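RNA-dependent RNA Polymerase (Bombyx mori cytoplasmic polyhedrosis virus, PDB 6TZ0) is the RNA-directed RNA polymerase of a double-stranded RNA virus, joining ribonucleoside triphosphates into RNA during transcription and genome replication inside the viral core. Local coordinates at residues A67-P72 with R168-L173; S53-E58 with L222-S227. All coordinates share one frame; numbering follows the deposited sequence.

Contact 1: residues A67-P72 with R168-L173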
loop_
_atom_site.group_PDB
_atom_site.type_symbol
_atom_site.label_atom_id
_atom_site.label_comp_id
_atom_site.label_asym_id
_atom_site.label_seq_id
_atom_site.Cartn_x
_atom_site.Cartn_y
_atom_site.Cartn_z
ATOM N N ALA A 67 9.252 -19.245 40.501
ATOM C CA ALA A 67 8.350 -19.824 39.518
ATOM C C ALA A 67 8.680 -21.296 39.321
ATOM O O ALA A 67 9.714 -21.793 39.773
ATOM C CB ALA A 67 8.407 -19.074 38.187
ATOM N N THR A 68 7.778 -21.992 38.631
ATOM C CA THR A 68 7.840 -23.438 38.468
ATOM C C THR A 68 7.568 -23.782 37.014
ATOM O O THR A 68 6.605 -23.276 36.431
ATOM C CB THR A 68 6.822 -24.138 39.383
ATOM O OG1 THR A 68 7.101 -23.809 40.749
ATOM C CG2 THR A 68 6.877 -25.647 39.220
ATOM N N VAL A 69 8.418 -24.628 36.430
ATOM C CA VAL A 69 8.231 -25.072 35.053
ATOM C C VAL A 69 6.997 -25.963 34.984
ATOM O O VAL A 69 6.924 -27.000 35.652
ATOM C CB VAL A 69 9.475 -25.809 34.541
ATOM C CG1 VAL A 69 9.229 -26.343 33.150
ATOM C CG2 VAL A 69 10.684 -24.892 34.549
ATOM N N THR A 70 6.022 -25.557 34.176
ATOM C CA THR A 70 4.737 -26.234 34.063
ATOM C C THR A 70 4.362 -26.349 32.593
ATOM O O THR A 70 4.366 -25.347 31.871
ATOM C CB THR A 70 3.646 -25.474 34.825
ATOM O OG1 THR A 70 4.005 -25.382 36.208
ATOM C CG2 THR A 70 2.310 -26.185 34.702
ATOM N N ILE A 71 4.049 -27.560 32.150
ATOM C CA ILE A 71 3.628 -27.827 30.783
ATOM C C ILE A 71 2.286 -28.561 30.843
ATOM O O ILE A 71 2.200 -29.597 31.504
ATOM C CB ILE A 71 4.656 -28.645 29.994
ATOM C CG1 ILE A 71 5.951 -27.849 29.860
ATOM C CG2 ILE A 71 4.140 -28.990 28.619
ATOM C CD1 ILE A 71 7.070 -28.614 29.267
ATOM N N PRO A 72 1.245 -28.069 30.190
ATOM C CA PRO A 72 -0.076 -28.693 30.308
ATOM C C PRO A 72 -0.168 -29.996 29.526
ATOM O O PRO A 72 0.672 -30.318 28.686
ATOM C CB PRO A 72 -1.015 -27.634 29.727
ATOM C CG PRO A 72 -0.167 -26.877 28.774
ATOM C CD PRO A 72 1.203 -26.843 29.372
ATOM N N ARG A 168 16.851 -24.607 28.796
ATOM C CA ARG A 168 17.307 -25.932 28.389
ATOM C C ARG A 168 16.288 -27.005 28.751
ATOM O O ARG A 168 16.033 -27.920 27.959
ATOM C CB ARG A 168 18.654 -26.267 29.033
ATOM C CG ARG A 168 19.767 -25.316 28.697
ATOM C CD ARG A 168 20.013 -25.262 27.213
ATOM N NE ARG A 168 20.485 -26.512 26.632
ATOM C CZ ARG A 168 21.765 -26.836 26.489
ATOM N NH1 ARG A 168 22.710 -26.001 26.890
ATOM N NH2 ARG A 168 22.099 -27.990 25.938
ATOM N N THR A 169 15.689 -26.905 29.939
ATOM C CA THR A 169 14.677 -27.877 30.328
ATOM C C THR A 169 13.403 -27.703 29.524
ATOM O O THR A 169 12.729 -28.694 29.240
ATOM C CB THR A 169 14.370 -27.776 31.815
ATOM O OG1 THR A 169 13.757 -26.513 32.085
ATOM C CG2 THR A 169 15.650 -27.878 32.600
ATOM N N TYR A 170 13.069 -26.469 29.125
ATOM C CA TYR A 170 11.949 -26.285 28.198
ATOM C C TYR A 170 12.221 -26.913 26.834
ATOM O O TYR A 170 11.340 -27.579 26.275
ATOM C CB TYR A 170 11.601 -24.803 28.041
ATOM C CG TYR A 170 10.673 -24.285 29.111
ATOM C CD1 TYR A 170 9.313 -24.563 29.057
ATOM C CD2 TYR A 170 11.140 -23.505 30.157
ATOM C CE1 TYR A 170 8.453 -24.098 30.022
ATOM C CE2 TYR A 170 10.284 -23.033 31.128
ATOM C CZ TYR A 170 8.943 -23.332 31.052
ATOM O OH TYR A 170 8.083 -22.867 32.014
ATOM N N VAL A 171 13.433 -26.729 26.294
ATOM C CA VAL A 171 13.795 -27.323 25.004
ATOM C C VAL A 171 13.761 -28.847 25.079
ATOM O O VAL A 171 13.238 -29.515 24.177
ATOM C CB VAL A 171 15.170 -26.797 24.537
ATOM C CG1 VAL A 171 15.702 -27.589 23.360
ATOM C CG2 VAL A 171 15.061 -25.349 24.117
ATOM N N LYS A 172 14.244 -29.417 26.187
ATOM C CA LYS A 172 14.261 -30.872 26.312
ATOM C C LYS A 172 12.862 -31.435 26.548
ATOM O O LYS A 172 12.513 -32.480 25.993
ATOM C CB LYS A 172 15.211 -31.291 27.431
ATOM C CG LYS A 172 15.445 -32.788 27.495
ATOM C CD LYS A 172 16.323 -33.180 28.662
ATOM C CE LYS A 172 17.769 -32.824 28.409
ATOM N NZ LYS A 172 18.648 -33.342 29.494
ATOM N N LEU A 173 12.037 -30.760 27.348
ATOM C CA LEU A 173 10.693 -31.262 27.585
ATOM C C LEU A 173 9.758 -31.044 26.407
ATOM O O LEU A 173 8.729 -31.719 26.328
ATOM C CB LEU A 173 10.092 -30.615 28.826
ATOM C CG LEU A 173 10.605 -31.027 30.196
ATOM C CD1 LEU A 173 9.976 -30.146 31.253
ATOM C CD2 LEU A 173 10.281 -32.482 30.446
#
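Val69 meets Tyr170 tip to tip, the valine from the chain just past strand 64-68 and the tyrosine from helix 166-175. Followed outward, the valine touches the phenol end of the ring at every step. Its CB lies 4.1 Å from Tyr170 OH. Val69 CG1 stands anti to the backbone N (chi1 176°) and takes a place over one face of the ring. It is 3.7 Å above the ring plane, shifted from the centre toward the rim, and its nearest ring atom is CZ. This is a CH-pi contact, with Val69 CG1 4.0 Å from the centroid of the Tyr170 ring. The second methyl, Val69 CG2, reaches the same ring at Tyr170 CE2, at 3.9 Å.

The hydroxyl at the far end of the tyrosine ring has its polar partner in Asn232 OD1, on helix 224-237. The same OD1 accepts from Thr70 N, and Asn232 ND2 donates to Thr68 O. Asn232 thus links the phenol to the backbone on both sides of Val69.

One helical turn further on, Leu173 receives Ile71. The two side chains cross obliquely. Ile71 CD1 is the touching atom, 3.7 Å from Leu173 CB and 3.8 Å from Leu173 CD1. Leu173 CD1 also lies 4.3 Å from Val69 CG1, which joins the two pairs into one apolar patch.

The direct contact is apolar packing. Val69 and Ile71, two apart in an extended segment, both point their CB toward the helix. It is an extended chain laid on a helix face in the N-terminal part of the polymerase, away from the ATP, UTP and magnesium sites.

Contact 2: residues S53-E58 with L222-S227; sequences SDYSGE and LTHVES
Thr223 OG1 takes part in two hydrogen bonds. Thr223 OG1 donates to Glu58 O at 2.8 Å, lying in the plane of that carbonyl with a C=O...O angle of 154°. A weak bond of 3.4 Å runs from Glu226 N to Thr223 OG1. Thr223 is the N-cap of helix 224-237. Its OG1 sits between the backbone N and the carbonyl carbon (chi1 63°), where it serves both the cap and Glu58 O. In return, Glu226 OE1 accepts from Thr223 N at 3.2 Å, with the donor above the carboxylate plane. The two residues make a capping box. Glu226 OE1 also bonds Ser60 OG, and OE2 bonds Tyr314 OH.

Beside this polar link lies an apolar one. Val225 CG2 comes to the edge of the Tyr55 ring, near its plane, 3.6 Å from Tyr55 CD2. Val225 CG2 is also 3.6 Å from Gly57 N, so it packs against both the ring and the strand backbone. His224 CB comes obliquely to the neighbouring ring atom, 3.7 Å from Tyr55 CE2, and lies 3.9 Å from Tyr55 OH. The His224 ring also meets Tyr160 edge-to-face.

Strand 54-58 thus runs past the first turn of helix 224-237, and its last carbonyl is bonded to the cap residue. The motif is a helix N-terminus closed by a capping box, with its threonine tied to a strand end.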
loop_
_atom_site.group_PDB
_atom_site.type_symbol
_atom_site.label_atom_id
_atom_site.label_comp_id
_atom_site.label_asym_id
_atom_site.label_seq_id
_atom_site.Cartn_x
_atom_site.Cartn_y
_atom_site.Cartn_z
ATOM N N SER A 53 12.621 -28.045 38.094
ATOM C CA SER A 53 11.196 -27.777 38.180
ATOM C C SER A 53 10.916 -26.472 38.913
ATOM O O SER A 53 10.328 -25.560 38.334
ATOM C CB SER A 53 10.482 -28.947 38.868
ATOM O OG SER A 53 10.879 -29.059 40.221
ATOM N N ASP A 54 11.354 -26.344 40.159
ATOM C CA ASP A 54 11.266 -25.083 40.875
ATOM C C ASP A 54 12.527 -24.271 40.641
ATOM O O ASP A 54 13.601 -24.819 40.382
ATOM C CB ASP A 54 11.063 -25.308 42.373
ATOM C CG ASP A 54 9.664 -25.776 42.709
ATOM O OD1 ASP A 54 8.721 -25.405 41.983
ATOM O OD2 ASP A 54 9.504 -26.515 43.699
ATOM N N TYR A 55 12.392 -22.953 40.734
ATOM C CA TYR A 55 13.515 -22.084 40.439
ATOM C C TYR A 55 13.318 -20.760 41.157
ATOM O O TYR A 55 12.189 -20.351 41.437
ATOM C CB TYR A 55 13.649 -21.873 38.935
ATOM C CG TYR A 55 14.947 -21.260 38.494
ATOM C CD1 TYR A 55 16.095 -22.026 38.399
ATOM C CD2 TYR A 55 15.024 -19.921 38.165
ATOM C CE1 TYR A 55 17.288 -21.472 37.990
ATOM C CE2 TYR A 55 16.211 -19.353 37.761
ATOM C CZ TYR A 55 17.338 -20.133 37.674
ATOM O OH TYR A 55 18.523 -19.579 37.265
ATOM N N SER A 56 14.427 -20.097 41.459
ATOM C CA SER A 56 14.399 -18.867 42.229
ATOM C C SER A 56 15.425 -17.896 41.668
ATOM O O SER A 56 16.443 -18.302 41.103
ATOM C CB SER A 56 14.673 -19.136 43.713
ATOM O OG SER A 56 14.666 -17.935 44.458
ATOM N N GLY A 57 15.143 -16.610 41.821
ATOM C CA GLY A 57 16.033 -15.585 41.322
ATOM C C GLY A 57 15.341 -14.238 41.329
ATOM O O GLY A 57 14.291 -14.062 41.949
ATOM N N GLU A 58 15.944 -13.297 40.615
ATOM C CA GLU A 58 15.504 -11.912 40.616
ATOM C C GLU A 58 14.636 -11.603 39.403
ATOM O O GLU A 58 14.667 -12.303 38.391
ATOM C CB GLU A 58 16.708 -10.972 40.638
ATOM C CG GLU A 58 17.509 -11.023 41.915
ATOM C CD GLU A 58 18.723 -10.123 41.866
ATOM O OE1 GLU A 58 19.002 -9.564 40.787
ATOM O OE2 GLU A 58 19.401 -9.973 42.902
ATOM N N LEU A 222 14.349 -10.010 30.065
ATOM C CA LEU A 222 13.847 -11.086 30.901
ATOM C C LEU A 222 14.991 -11.741 31.654
ATOM O O LEU A 222 16.084 -11.918 31.112
ATOM C CB LEU A 222 13.115 -12.140 30.076
ATOM C CG LEU A 222 11.795 -11.752 29.426
ATOM C CD1 LEU A 222 11.299 -12.905 28.589
ATOM C CD2 LEU A 222 10.776 -11.385 30.473
ATOM N N THR A 223 14.737 -12.089 32.907
ATOM C CA THR A 223 15.645 -12.930 33.666
ATOM C C THR A 223 15.260 -14.387 33.421
ATOM O O THR A 223 14.430 -14.692 32.561
ATOM C CB THR A 223 15.612 -12.543 35.141
ATOM O OG1 THR A 223 14.307 -12.781 35.676
ATOM C CG2 THR A 223 15.941 -11.076 35.297
ATOM N N HIS A 224 15.856 -15.315 34.167
ATOM C CA HIS A 224 15.542 -16.723 33.943
ATOM C C HIS A 224 14.194 -17.101 34.543
ATOM O O HIS A 224 13.437 -17.877 33.942
ATOM C CB HIS A 224 16.661 -17.601 34.498
ATOM C CG HIS A 224 17.951 -17.464 33.756
ATOM N ND1 HIS A 224 18.155 -18.014 32.512
ATOM C CD2 HIS A 224 19.100 -16.824 34.074
ATOM C CE1 HIS A 224 19.376 -17.730 32.099
ATOM N NE2 HIS A 224 19.970 -17.007 33.027
ATOM N N VAL A 225 13.860 -16.533 35.700
ATOM C CA VAL A 225 12.569 -16.812 36.313
ATOM C C VAL A 225 11.458 -16.151 35.508
ATOM O O VAL A 225 10.357 -16.700 35.350
ATOM C CB VAL A 225 12.571 -16.326 37.772
ATOM C CG1 VAL A 225 11.473 -16.998 38.545
ATOM C CG2 VAL A 225 13.915 -16.524 38.412
ATOM N N GLU A 226 11.739 -14.968 34.967
ATOM C CA GLU A 226 10.791 -14.320 34.074
ATOM C C GLU A 226 10.648 -15.073 32.760
ATOM O O GLU A 226 9.574 -15.049 32.152
ATOM C CB GLU A 226 11.219 -12.879 33.834
ATOM C CG GLU A 226 11.028 -11.985 35.039
ATOM C CD GLU A 226 11.509 -10.580 34.792
ATOM O OE1 GLU A 226 12.183 -10.359 33.771
ATOM O OE2 GLU A 226 11.194 -9.690 35.605
ATOM N N SER A 227 11.696 -15.776 32.324
ATOM C CA SER A 227 11.559 -16.641 31.159
ATOM C C SER A 227 10.680 -17.841 31.459
ATOM O O SER A 227 9.958 -18.310 30.571
ATOM C CB SER A 227 12.926 -17.111 30.677
ATOM O OG SER A 227 13.514 -18.012 31.589
#

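How the contacts relate
The centres of contacts 1 and 2 lie about 12 Å apart. Both reach one two-stranded antiparallel sheet, formed by consecutive strands 54-58 and 64-68. Contact 2 uses the first strand. Contact 1 is made by the chain that leaves the second strand. In sequence contact 1 is nested inside the loop closed by contact 2. The two meet directly: Val69 N lies 2.9 Å from Ser53 O, and Thr68 OG1 lies 2.6 Å from Asp54 OD1, both probable hydrogen bonds. Helix 224-237 forms one side of contact 2 and also touches contact 1, where Val225 packs on Ala67. The hairpin is therefore joined to helices 166-175 and 224-237, about 32 to 33 Å from the chain's centre.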